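Local atomic coordinates of 6-phospho-beta-glucosidase BglT (Thermotoga maritima, PDB entry 1UP7), a protein that hydrolyses cellobiose 6'-phosphate to glucose 6-phosphate and glucose, with NAD+ and a manganese ion as cofactors. Residues A[74-79]-A[305-310]; A[110-115]-A[381-386]; A[147-152]-A[363-368]; A[151-156]-A[318-323]; A[187-190]-A[195-198]. All coordinates share one frame; numbering follows the deposited sequence.

Contact 1 (A[74-79]-A[305-310]); sequences AKYVIF and RDLETD
The phenol of Tyr-76 meets Glu-308 edge-on: the carboxylate carbon CD lies in the plane of the ring, beside the hydroxyl on the CE2 side, and the carboxylate itself stands almost upright to the ring, the two planes 85° apart. Leu-307 comes in obliquely from the neighbouring position on the helix, with its CB 4.1 Å from Tyr-76 CE1. Lys-75 comes to the same carboxylate, from the direction opposite to Glu-308, and its NZ makes a salt bridge with Glu-308 OE2 at 2.7 Å. The modelled place of OE2 is somewhat doubtful, because it has been put too near the tyrosine hydroxyl for that approach to be interpreted. The lysine gets there with CG swung anti to the backbone nitrogen (chi1 -178°), which sends the chain out toward the helix. Strand 76-79 is an inner strand of the six-stranded parallel sheet of the Rossmann domain, flanked by strands 4-8 and 136-139. Its partner is the last turn of helix 296-308 from the C-terminal half of the protein, and Thr-309 is the first residue to leave helical geometry. Glu-308 also packs on Val-29, within the NAD+-binding region of the chain. In the same turn, with their CB atoms directed away from the strand, Arg-305 and Asp-306 form their own salt bridge: Arg-305 NH1 donates to Asp-306 OD1 at 2.9 Å, with the carboxylate at the edge of the guanidinium. Asp-306 OD2 is additionally bonded to His-315.

Contact 2 (A[110-115]-A[381-386]); sequences GGFSAA and KLALKA
Phe-112 makes this helix-to-helix contact single-handed, reaching from helix 109-131 of the Rossmann domain to helix 380-389 near the C-terminus. The backbones stay well apart: even the nearest pair of CA atoms, Phe-112 and Ala-386, is separated by 8.7 Å, and the benzyl group spans the distance. A chi1 of 169° sets the ring beside the carbonyl carbon and carries it out of its own helix toward the other. Its far end rests against two alanines one turn apart, whose small methyl groups let an aromatic ring come up to the helix. Tyr-367 and Thr-371 of helix 355-376 and Leu-403 of helix 396-409 pack round the same ring, and it is buried among these helices. The next residue, Ser-113, is turned elsewhere and hydrogen-bonds Asp-92 through OG, while Ala-115, further along, packs on Pro-143. On the opposite helix, Lys-385 reaches outward to form a salt bridge with Asp-354 of the third subunit, so the same short helix also serves a subunit interface. At the ring itself, CE1 lies 4.0 Å from Ala-386 CB. CZ approaches Ala-383 in two places, its CB at 4.0 Å and its carbonyl O at 3.8 Å.

Contact 3 (A[147-152]-A[363-368]); sequences ITEFVR and AVKMYE
Lys-365 puts its ammonium group between two carboxylates. NZ donates to the syn lone pair of Glu-368 OE1 at 2.6 Å, and to Glu-149 OE1 across the contact at 2.9 Å, this time from above the carboxylate plane. The first of these bonds stays within helix 355-376, one turn along. The second crosses to helix 144-155 of the Rossmann domain. Successive bends at chi2 and chi3 (65° and 57°) fold the lysine chain back far enough to reach both acids, and its CD and CE lie against Glu-149 OE1 on the way. Both oxygens of Glu-149 have further partners: OE1 also takes the backbone N-H of Val-333, while OE2 hydrogen-bonds Asn-153 ND2 and forms a salt bridge with Arg-369. Val-333 O gives the ammonium a further acceptor. The two glutamate chains cross at a slant, Glu-149 CB resting 3.9 Å from Glu-368 OE1. Phe-150 turns the other way to stack on Phe-119, and His-146 NE2 bonds the carbonyl of Glu-368, a second tie between the two helices. The OE1 atoms of Glu-149 and Glu-368 are 4.4 Å apart in a buried setting, a proximity that would probably be unfavourable without the lysine between them. The network therefore probably favours a charged Lys-365, with Arg-369 helping to offset Glu-149.

Contact 4 (A[151-156]-A[318-323]); sequences VRNYLE and NTRNNG
Arg-320 reaches Asn-153 with its chain stretched out from CG to NE (chi2 -175°), whereas Arg-152, bent at chi2 and chi3, curls its guanidinium round toward Thr-319. The straight arginine grips the asparagine side-on with two nitrogens converging on one oxygen. NE donates to Asn-153 OD1 at 2.8 Å with an N-H...O angle of 154°, and NH2 donates to the same OD1 at 3.1 Å. Both donors lie in the carbonyl plane, and the amide and guanidinium are only 8° from coplanar. On the other side of the amide, Asn-153 ND2, besides its bond to Glu-149, donates to Asp-331 O, which fixes the flip of the group and presents OD1 to the arginine. These residues sit where helix 144-155 of the Rossmann domain runs out in a wider, pi-type turn, facing the end of strand 313-320 from the antiparallel sheet of the C-terminal domain. That strand also bonds through the backbone of Asn-318 to Gly-162, in the outermost strand 160-162 of the parallel sheet within this chain. Arg-152 meets the strand less firmly. Its NH1 has a weak bond to Thr-319 OG1 at 3.3 Å, and a bond of 3.0 Å to a water that in turn donates to Asn-318 O; threonine hydroxyl and water both lie at the guanidinium edge. Over one face of this group, offset toward the rim, passes Arg-320 CG, 4.0 Å above the plane. Arg-152 NH2 lies 3.8 Å from Arg-320 NH1, an approach of like charges that is probably unfavourable in itself.

Contact 5 (A[187-190]-A[195-198]); sequences LKYY and LSFI
Tyr-189 lays its ring along the neighbouring strand, with Ile-198 meeting CD2 obliquely and Ser-196 at its hydroxyl end. The ring reaches past its direct partner to Ser-196 because chi1, at -179°, turns it away from its own backbone nitrogen: Ile-198 CG1 touches Tyr-189 CD2 at 3.5 Å, and Ser-196 OG donates to Tyr-189 OH at 2.8 Å. One face of the ring looks down on the carbonyl oxygen of Phe-197, offset toward the rim. The phenol oxygen has a further bond to Glu-335, and Ser-196 OG one to Asn-241, so the hydroxyl pair belongs to a longer polar chain. Leu-187 widens the apolar patch, its CG 4.2 Å from Ile-198 CG2. Tyr-190 and Phe-197 occupy the reverse face of the sheet. They form the hydrogen-bonded pair, Tyr-190 N to Phe-197 O at 3.1 Å and Phe-197 N to Tyr-190 O at 2.8 Å, and Phe-197 turns the edge of its ring toward that same Tyr-190 carbonyl. The tyrosine's own hydroxyl goes to Glu-199 and the backbone N of Asp-354. Tyr-189 and Ile-198 make the adjoining non-hydrogen-bonded pair. Here is an antiparallel beta hairpin of the C-terminal domain, and its connection holds His-194, a manganese ligand of the enzyme; the Tyr-189 side chain itself lies about 9 Å from the bound glucose 6-phosphate.

In the fold
From the N terminus, contact 1 leaves Rossmann strand 76-79 and closes on the end of helix 296-308. Contacts 2, 3 and 4 all start inside that loop and end beyond it, so each crosses contact 1. Contact 2 spans furthest, from helix 109-131 to 380-389, with contacts 3 and 4 nested within. These two share Val-151 and Arg-152 on helix 144-155, which turns to helix 355-376 in one and strand 313-320 in the other. The short hairpin of contact 5 is nested inside all four loops. Contacts 1 to 4 thus join the Rossmann domain to the C-terminal half at several places, while contact 5, within that half, touches contact 3 through Leu-195 and Val-364.

Contact 1 (A[74-79]-A[305-310])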
# COMPACT_ATOMS: atom_id res chain seq x y z
N ALA A 74 17.77 33.38 8.16
CA ALA A 74 18.47 32.16 8.52
C ALA A 74 18.30 31.09 7.45
O ALA A 74 17.22 30.93 6.87
CB ALA A 74 18.00 31.67 9.88
N LYS A 75 19.37 30.38 7.15
CA LYS A 75 19.31 29.21 6.29
C LYS A 75 18.97 27.98 7.16
O LYS A 75 18.24 27.10 6.72
CB LYS A 75 20.65 29.05 5.55
CG LYS A 75 20.66 27.88 4.58
CD LYS A 75 21.42 28.17 3.31
CE LYS A 75 21.18 27.05 2.26
NZ LYS A 75 22.41 26.78 1.40
N TYR A 76 19.48 27.94 8.40
CA TYR A 76 19.14 26.87 9.35
C TYR A 76 18.63 27.43 10.66
O TYR A 76 19.14 28.43 11.18
CB TYR A 76 20.32 25.88 9.63
CG TYR A 76 20.86 25.32 8.36
CD1 TYR A 76 20.28 24.19 7.77
CD2 TYR A 76 21.92 25.95 7.70
CE1 TYR A 76 20.75 23.70 6.54
CE2 TYR A 76 22.41 25.47 6.48
CZ TYR A 76 21.82 24.33 5.91
OH TYR A 76 22.31 23.87 4.72
N VAL A 77 17.60 26.79 11.19
CA VAL A 77 17.07 27.14 12.51
C VAL A 77 17.09 25.92 13.43
O VAL A 77 16.49 24.87 13.13
CB VAL A 77 15.64 27.79 12.41
CG1 VAL A 77 15.08 28.15 13.78
CG2 VAL A 77 15.69 29.06 11.52
N ILE A 78 17.76 26.07 14.57
CA ILE A 78 17.90 24.98 15.52
C ILE A 78 16.94 25.19 16.67
O ILE A 78 17.06 26.17 17.40
CB ILE A 78 19.38 24.84 16.01
CG1 ILE A 78 20.31 24.48 14.83
CG2 ILE A 78 19.48 23.79 17.17
CD1 ILE A 78 21.78 24.67 15.12
N PHE A 79 15.98 24.25 16.82
CA PHE A 79 15.08 24.24 17.98
C PHE A 79 15.74 23.48 19.10
O PHE A 79 15.95 22.26 19.00
CB PHE A 79 13.75 23.55 17.67
CG PHE A 79 12.79 24.38 16.90
CD1 PHE A 79 13.15 25.66 16.42
CD2 PHE A 79 11.52 23.89 16.61
CE1 PHE A 79 12.26 26.42 15.67
CE2 PHE A 79 10.59 24.67 15.89
CZ PHE A 79 10.97 25.93 15.42
N ARG A 305 26.43 20.57 7.96
CA ARG A 305 27.56 20.45 7.06
C ARG A 305 27.18 19.67 5.79
O ARG A 305 27.44 20.13 4.68
CB ARG A 305 28.70 19.76 7.82
CG ARG A 305 30.04 19.68 7.11
CD ARG A 305 30.49 18.24 6.85
NE ARG A 305 31.18 17.62 7.97
CZ ARG A 305 30.87 16.44 8.53
NH1 ARG A 305 29.85 15.70 8.11
NH2 ARG A 305 31.61 16.01 9.53
N ASP A 306 26.54 18.51 5.94
CA ASP A 306 26.26 17.64 4.79
C ASP A 306 25.00 18.09 4.05
O ASP A 306 24.79 17.75 2.89
CB ASP A 306 26.21 16.16 5.20
CG ASP A 306 27.48 15.70 5.87
OD1 ASP A 306 28.53 16.32 5.58
OD2 ASP A 306 27.55 14.77 6.72
N LEU A 307 24.19 18.89 4.70
CA LEU A 307 23.08 19.59 4.04
C LEU A 307 23.62 20.73 3.18
O LEU A 307 23.01 21.10 2.18
CB LEU A 307 22.13 20.15 5.08
CG LEU A 307 20.66 19.73 5.25
CD1 LEU A 307 20.16 18.64 4.34
CD2 LEU A 307 20.42 19.38 6.66
N GLU A 308 24.78 21.27 3.55
CA GLU A 308 25.42 22.35 2.79
C GLU A 308 26.28 21.92 1.60
O GLU A 308 26.37 22.67 0.66
CB GLU A 308 26.26 23.25 3.71
CG GLU A 308 25.43 24.24 4.48
CD GLU A 308 24.80 25.25 3.55
OE1 GLU A 308 25.56 26.07 3.00
OE2 GLU A 308 23.55 25.20 3.34
N THR A 309 26.92 20.76 1.66
CA THR A 309 27.73 20.29 0.53
C THR A 309 26.92 19.39 -0.40
O THR A 309 25.76 19.04 -0.12
CB THR A 309 28.94 19.48 1.00
OG1 THR A 309 28.45 18.30 1.67
CG2 THR A 309 29.77 20.24 2.03
N ASP A 310 27.57 18.98 -1.47
CA ASP A 310 26.97 18.12 -2.44
C ASP A 310 27.62 16.74 -2.44
O ASP A 310 27.51 16.00 -3.42
CB ASP A 310 27.03 18.83 -3.82
CG ASP A 310 26.08 18.23 -4.82
OD1 ASP A 310 24.87 18.09 -4.52
OD2 ASP A 310 26.47 17.81 -5.92

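Contact 2 (A[110-115]-A[381-386])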
# COMPACT_ATOMS: atom_id res chain seq x y z
N GLY A 110 4.65 11.54 30.81
CA GLY A 110 5.55 12.67 30.75
C GLY A 110 5.80 13.23 29.37
O GLY A 110 5.81 14.45 29.19
N GLY A 111 5.97 12.34 28.39
CA GLY A 111 6.13 12.75 27.00
C GLY A 111 4.85 13.39 26.46
O GLY A 111 4.90 14.30 25.63
N PHE A 112 3.71 12.91 26.93
CA PHE A 112 2.40 13.39 26.52
C PHE A 112 2.20 14.85 26.98
O PHE A 112 1.77 15.71 26.18
CB PHE A 112 1.33 12.49 27.12
CG PHE A 112 -0.09 13.00 26.99
CD1 PHE A 112 -0.82 12.79 25.81
CD2 PHE A 112 -0.72 13.62 28.08
CE1 PHE A 112 -2.13 13.21 25.72
CE2 PHE A 112 -2.03 14.06 27.99
CZ PHE A 112 -2.75 13.86 26.82
N SER A 113 2.54 15.16 28.23
CA SER A 113 2.35 16.52 28.71
C SER A 113 3.41 17.43 28.12
O SER A 113 3.11 18.56 27.77
CB SER A 113 2.33 16.60 30.25
OG SER A 113 3.36 15.80 30.80
N ALA A 114 4.63 16.94 27.97
CA ALA A 114 5.66 17.66 27.25
C ALA A 114 5.23 18.00 25.80
O ALA A 114 5.47 19.12 25.33
CB ALA A 114 7.01 16.91 27.29
N ALA A 115 4.58 17.07 25.10
CA ALA A 115 4.18 17.34 23.72
C ALA A 115 3.12 18.44 23.69
O ALA A 115 3.14 19.36 22.83
CB ALA A 115 3.64 16.05 23.01
N LYS A 381 -11.76 15.33 25.90
CA LYS A 381 -12.21 13.98 25.57
C LYS A 381 -11.20 13.22 24.72
O LYS A 381 -10.88 12.07 25.01
CB LYS A 381 -13.53 14.02 24.77
CG LYS A 381 -14.74 14.02 25.63
CD LYS A 381 -16.03 14.50 24.88
CE LYS A 381 -17.24 14.32 25.84
NZ LYS A 381 -18.34 15.32 25.58
N LEU A 382 -10.70 13.86 23.67
CA LEU A 382 -9.76 13.18 22.80
C LEU A 382 -8.39 12.99 23.44
O LEU A 382 -7.70 12.04 23.11
CB LEU A 382 -9.68 13.86 21.43
CG LEU A 382 -11.02 13.88 20.65
CD1 LEU A 382 -10.90 14.71 19.38
CD2 LEU A 382 -11.58 12.47 20.33
N ALA A 383 -8.05 13.87 24.39
CA ALA A 383 -6.80 13.73 25.15
C ALA A 383 -6.86 12.51 26.06
O ALA A 383 -5.88 11.77 26.19
CB ALA A 383 -6.50 15.00 25.94
N LEU A 384 -8.03 12.28 26.67
CA LEU A 384 -8.27 11.05 27.46
C LEU A 384 -8.04 9.80 26.59
O LEU A 384 -7.37 8.87 27.01
CB LEU A 384 -9.71 11.04 27.93
CG LEU A 384 -10.12 10.87 29.38
CD1 LEU A 384 -9.11 11.43 30.42
CD2 LEU A 384 -11.54 11.49 29.55
N LYS A 385 -8.59 9.81 25.39
CA LYS A 385 -8.42 8.76 24.44
C LYS A 385 -6.95 8.56 24.06
O LYS A 385 -6.49 7.41 24.02
CB LYS A 385 -9.27 9.03 23.19
CG LYS A 385 -9.30 7.95 22.13
CD LYS A 385 -10.14 8.51 20.97
CE LYS A 385 -10.22 7.49 19.86
NZ LYS A 385 -11.08 7.89 18.76
N ALA A 386 -6.21 9.65 23.83
CA ALA A 386 -4.77 9.53 23.54
C ALA A 386 -4.02 8.92 24.73
O ALA A 386 -3.22 7.99 24.57
CB ALA A 386 -4.15 10.86 23.18

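Contact 3 (A[147-152]-A[363-368])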
# COMPACT_ATOMS: atom_id res chain seq x y z
N ILE A 147 7.18 15.60 17.77
CA ILE A 147 7.07 16.93 17.21
C ILE A 147 7.30 16.89 15.72
O ILE A 147 6.63 17.56 14.97
CB ILE A 147 8.02 17.92 17.98
CG1 ILE A 147 7.47 18.14 19.39
CG2 ILE A 147 8.12 19.32 17.25
CD1 ILE A 147 8.47 18.70 20.37
N THR A 148 8.22 16.04 15.27
CA THR A 148 8.42 15.89 13.83
C THR A 148 7.20 15.31 13.16
O THR A 148 6.82 15.79 12.09
CB THR A 148 9.66 15.00 13.53
OG1 THR A 148 10.77 15.53 14.22
CG2 THR A 148 10.06 15.10 12.10
N GLU A 149 6.58 14.29 13.76
CA GLU A 149 5.33 13.73 13.24
C GLU A 149 4.33 14.87 13.06
O GLU A 149 3.67 15.00 12.05
CB GLU A 149 4.73 12.68 14.18
CG GLU A 149 3.34 12.15 13.79
CD GLU A 149 3.32 11.36 12.48
OE1 GLU A 149 4.29 10.64 12.18
OE2 GLU A 149 2.32 11.44 11.75
N PHE A 150 4.23 15.71 14.09
CA PHE A 150 3.30 16.81 14.09
C PHE A 150 3.60 17.84 12.98
O PHE A 150 2.69 18.21 12.21
CB PHE A 150 3.29 17.45 15.47
CG PHE A 150 2.53 18.73 15.57
CD1 PHE A 150 1.14 18.76 15.40
CD2 PHE A 150 3.20 19.92 15.90
CE1 PHE A 150 0.41 19.96 15.56
CE2 PHE A 150 2.51 21.11 16.05
CZ PHE A 150 1.10 21.14 15.89
N VAL A 151 4.85 18.29 12.89
CA VAL A 151 5.22 19.27 11.88
C VAL A 151 5.15 18.73 10.44
O VAL A 151 4.61 19.41 9.55
CB VAL A 151 6.60 19.88 12.11
CG1 VAL A 151 6.92 20.89 10.96
CG2 VAL A 151 6.68 20.55 13.49
N ARG A 152 5.67 17.54 10.21
CA ARG A 152 5.66 16.97 8.85
C ARG A 152 4.26 16.62 8.35
O ARG A 152 3.92 16.90 7.20
CB ARG A 152 6.52 15.71 8.78
CG ARG A 152 7.99 15.99 8.92
CD ARG A 152 8.57 16.91 7.86
NE ARG A 152 8.23 16.48 6.51
CZ ARG A 152 8.93 15.60 5.79
NH1 ARG A 152 10.01 15.01 6.27
NH2 ARG A 152 8.52 15.29 4.58
N ALA A 363 2.06 0.96 17.98
CA ALA A 363 1.27 1.40 19.15
C ALA A 363 1.60 2.85 19.53
O ALA A 363 0.72 3.69 19.78
CB ALA A 363 1.49 0.44 20.39
N VAL A 364 2.89 3.16 19.56
CA VAL A 364 3.27 4.51 19.91
C VAL A 364 2.93 5.50 18.81
O VAL A 364 2.53 6.64 19.09
CB VAL A 364 4.75 4.55 20.32
CG1 VAL A 364 5.21 5.99 20.53
CG2 VAL A 364 4.93 3.71 21.61
N LYS A 365 3.04 5.09 17.54
CA LYS A 365 2.64 5.99 16.45
C LYS A 365 1.13 6.34 16.54
O LYS A 365 0.73 7.51 16.28
CB LYS A 365 3.03 5.42 15.08
CG LYS A 365 2.59 6.25 13.86
CD LYS A 365 3.28 7.65 13.75
CE LYS A 365 4.82 7.53 13.71
NZ LYS A 365 5.58 8.79 14.01
N MET A 366 0.30 5.36 16.90
CA MET A 366 -1.14 5.62 17.02
C MET A 366 -1.36 6.60 18.17
O MET A 366 -2.14 7.53 18.08
CB MET A 366 -1.92 4.31 17.22
CG MET A 366 -1.85 3.35 16.02
SD MET A 366 -2.56 4.11 14.52
CE MET A 366 -1.10 4.77 13.70
N TYR A 367 -0.65 6.38 19.25
CA TYR A 367 -0.73 7.24 20.38
C TYR A 367 -0.30 8.68 19.97
O TYR A 367 -0.95 9.64 20.37
CB TYR A 367 0.16 6.70 21.51
CG TYR A 367 0.77 7.83 22.28
CD1 TYR A 367 0.03 8.45 23.28
CD2 TYR A 367 2.04 8.36 21.94
CE1 TYR A 367 0.55 9.50 23.98
CE2 TYR A 367 2.57 9.46 22.63
CZ TYR A 367 1.79 10.03 23.64
OH TYR A 367 2.22 11.13 24.38
N GLU A 368 0.77 8.80 19.19
CA GLU A 368 1.26 10.10 18.74
C GLU A 368 0.19 10.89 17.99
O GLU A 368 0.01 12.09 18.25
CB GLU A 368 2.50 9.98 17.85
CG GLU A 368 3.82 9.70 18.58
CD GLU A 368 4.99 9.63 17.60
OE1 GLU A 368 4.75 9.44 16.37
OE2 GLU A 368 6.16 9.77 18.04

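Contact 4 (A[151-156]-A[318-323])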
# COMPACT_ATOMS: atom_id res chain seq x y z
N VAL A 151 4.85 18.29 12.89
CA VAL A 151 5.22 19.27 11.88
C VAL A 151 5.15 18.73 10.44
O VAL A 151 4.61 19.41 9.55
CB VAL A 151 6.60 19.88 12.11
CG1 VAL A 151 6.92 20.89 10.96
CG2 VAL A 151 6.68 20.55 13.49
N ARG A 152 5.67 17.54 10.21
CA ARG A 152 5.66 16.97 8.85
C ARG A 152 4.26 16.62 8.35
O ARG A 152 3.92 16.90 7.20
CB ARG A 152 6.52 15.71 8.78
CG ARG A 152 7.99 15.99 8.92
CD ARG A 152 8.57 16.91 7.86
NE ARG A 152 8.23 16.48 6.51
CZ ARG A 152 8.93 15.60 5.79
NH1 ARG A 152 10.01 15.01 6.27
NH2 ARG A 152 8.52 15.29 4.58
N ASN A 153 3.44 16.03 9.23
CA ASN A 153 2.17 15.46 8.80
C ASN A 153 0.93 16.29 9.08
O ASN A 153 -0.12 16.05 8.51
CB ASN A 153 2.04 14.02 9.34
CG ASN A 153 2.98 13.06 8.63
OD1 ASN A 153 3.35 13.28 7.48
ND2 ASN A 153 3.40 12.01 9.32
N TYR A 154 1.04 17.27 9.96
CA TYR A 154 -0.12 18.08 10.30
C TYR A 154 0.10 19.55 9.96
O TYR A 154 -0.77 20.16 9.38
CB TYR A 154 -0.53 17.88 11.76
CG TYR A 154 -0.96 16.45 12.05
CD1 TYR A 154 0.00 15.47 12.26
CD2 TYR A 154 -2.32 16.09 12.05
CE1 TYR A 154 -0.36 14.15 12.49
CE2 TYR A 154 -2.70 14.77 12.28
CZ TYR A 154 -1.71 13.82 12.50
OH TYR A 154 -2.03 12.53 12.77
N LEU A 155 1.28 20.12 10.28
CA LEU A 155 1.61 21.47 9.75
C LEU A 155 2.11 21.41 8.31
O LEU A 155 2.09 22.41 7.61
CB LEU A 155 2.60 22.21 10.64
CG LEU A 155 2.33 22.15 12.15
CD1 LEU A 155 3.41 22.94 12.84
CD2 LEU A 155 0.92 22.67 12.56
N GLU A 156 2.57 20.23 7.86
CA GLU A 156 2.99 20.03 6.48
C GLU A 156 4.10 21.02 6.12
O GLU A 156 4.07 21.66 5.07
CB GLU A 156 1.79 20.10 5.48
CG GLU A 156 0.72 19.01 5.73
CD GLU A 156 -0.47 19.05 4.77
OE1 GLU A 156 -0.28 19.26 3.56
OE2 GLU A 156 -1.62 18.86 5.21
N ASN A 318 15.01 11.93 12.05
CA ASN A 318 13.55 11.71 12.07
C ASN A 318 12.88 12.35 10.88
O ASN A 318 12.98 13.56 10.67
CB ASN A 318 12.87 12.25 13.34
CG ASN A 318 13.29 11.50 14.55
OD1 ASN A 318 12.58 10.63 15.07
ND2 ASN A 318 14.48 11.81 15.02
N THR A 319 12.17 11.52 10.11
CA THR A 319 11.62 11.92 8.84
C THR A 319 10.60 10.87 8.39
O THR A 319 10.50 9.80 9.02
CB THR A 319 12.77 12.07 7.84
OG1 THR A 319 12.29 12.72 6.66
CG2 THR A 319 13.26 10.71 7.34
N ARG A 320 9.83 11.18 7.34
CA ARG A 320 8.85 10.21 6.81
C ARG A 320 9.52 8.96 6.30
O ARG A 320 10.51 9.04 5.60
CB ARG A 320 8.03 10.80 5.68
CG ARG A 320 6.99 11.82 6.08
CD ARG A 320 6.13 12.24 4.89
NE ARG A 320 5.10 13.20 5.27
CZ ARG A 320 4.63 14.14 4.44
NH1 ARG A 320 5.09 14.25 3.22
NH2 ARG A 320 3.67 14.96 4.84
N ASN A 321 8.96 7.81 6.64
CA ASN A 321 9.43 6.50 6.23
C ASN A 321 9.77 6.47 4.74
O ASN A 321 10.90 6.13 4.37
CB ASN A 321 8.34 5.49 6.60
CG ASN A 321 8.67 4.04 6.23
OD1 ASN A 321 9.84 3.65 6.06
ND2 ASN A 321 7.61 3.21 6.13
N ASN A 322 8.79 6.84 3.90
CA ASN A 322 8.91 6.74 2.45
C ASN A 322 9.62 5.49 1.94
O ASN A 322 10.55 5.58 1.12
CB ASN A 322 9.63 7.99 1.89
CG ASN A 322 8.81 9.29 2.02
OD1 ASN A 322 9.36 10.35 1.90
ND2 ASN A 322 7.52 9.18 2.23
N GLY A 323 9.22 4.30 2.40
CA GLY A 323 9.80 3.08 1.84
C GLY A 323 11.11 2.60 2.45
O GLY A 323 11.66 1.59 2.04
O HOH W 1 11.74 15.35 8.70

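Contact 5 (A[187-190]-A[195-198])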
# COMPACT_ATOMS: atom_id res chain seq x y z
N LEU A 187 24.27 1.19 9.46
CA LEU A 187 23.31 0.45 10.26
C LEU A 187 22.00 0.15 9.52
O LEU A 187 21.52 0.97 8.73
CB LEU A 187 22.94 1.29 11.49
CG LEU A 187 23.79 1.29 12.78
CD1 LEU A 187 25.18 0.69 12.68
CD2 LEU A 187 23.85 2.67 13.35
N LYS A 188 21.42 -1.02 9.78
CA LYS A 188 19.98 -1.13 9.61
C LYS A 188 19.36 -0.71 10.93
O LYS A 188 19.46 -1.42 11.95
CB LYS A 188 19.52 -2.51 9.15
CG LYS A 188 18.02 -2.53 8.92
CD LYS A 188 17.54 -3.85 8.38
CE LYS A 188 16.03 -3.96 8.52
NZ LYS A 188 15.55 -5.08 7.63
N TYR A 189 18.72 0.45 10.90
CA TYR A 189 18.28 1.16 12.07
C TYR A 189 16.90 1.73 11.81
O TYR A 189 16.70 2.42 10.83
CB TYR A 189 19.24 2.35 12.29
CG TYR A 189 18.92 3.20 13.51
CD1 TYR A 189 17.76 3.97 13.57
CD2 TYR A 189 19.76 3.18 14.61
CE1 TYR A 189 17.44 4.73 14.69
CE2 TYR A 189 19.49 3.91 15.73
CZ TYR A 189 18.33 4.68 15.78
OH TYR A 189 18.08 5.41 16.93
N TYR A 190 15.95 1.49 12.70
CA TYR A 190 14.60 2.02 12.51
C TYR A 190 13.85 2.02 13.82
O TYR A 190 14.18 1.31 14.76
CB TYR A 190 13.82 1.19 11.46
CG TYR A 190 13.79 -0.31 11.76
CD1 TYR A 190 14.88 -1.13 11.45
CD2 TYR A 190 12.69 -0.88 12.36
CE1 TYR A 190 14.83 -2.50 11.73
CE2 TYR A 190 12.64 -2.22 12.64
CZ TYR A 190 13.71 -3.03 12.32
OH TYR A 190 13.63 -4.36 12.63
N LEU A 195 12.71 4.93 20.66
CA LEU A 195 11.98 3.69 20.47
C LEU A 195 12.49 3.06 19.18
O LEU A 195 11.75 2.86 18.21
CB LEU A 195 10.50 4.00 20.39
CG LEU A 195 9.54 2.85 20.66
CD1 LEU A 195 9.29 2.66 22.13
CD2 LEU A 195 8.25 3.06 19.92
N SER A 196 13.79 2.80 19.16
CA SER A 196 14.48 2.43 17.96
C SER A 196 15.25 1.14 18.17
O SER A 196 15.52 0.74 19.32
CB SER A 196 15.42 3.57 17.53
OG SER A 196 16.43 3.79 18.52
N PHE A 197 15.59 0.51 17.04
CA PHE A 197 16.08 -0.86 17.02
C PHE A 197 17.19 -0.94 15.98
O PHE A 197 17.09 -0.33 14.91
CB PHE A 197 14.93 -1.82 16.71
CG PHE A 197 13.77 -1.68 17.66
CD1 PHE A 197 12.78 -0.69 17.46
CD2 PHE A 197 13.68 -2.49 18.79
CE1 PHE A 197 11.73 -0.53 18.34
CE2 PHE A 197 12.63 -2.37 19.67
CZ PHE A 197 11.65 -1.38 19.45
N ILE A 198 18.24 -1.68 16.28
CA ILE A 198 19.28 -1.93 15.30
C ILE A 198 19.26 -3.42 15.00
O ILE A 198 19.34 -4.25 15.91
CB ILE A 198 20.68 -1.45 15.81
CG1 ILE A 198 20.67 0.06 16.03
CG2 ILE A 198 21.82 -1.85 14.84
CD1 ILE A 198 21.86 0.59 16.83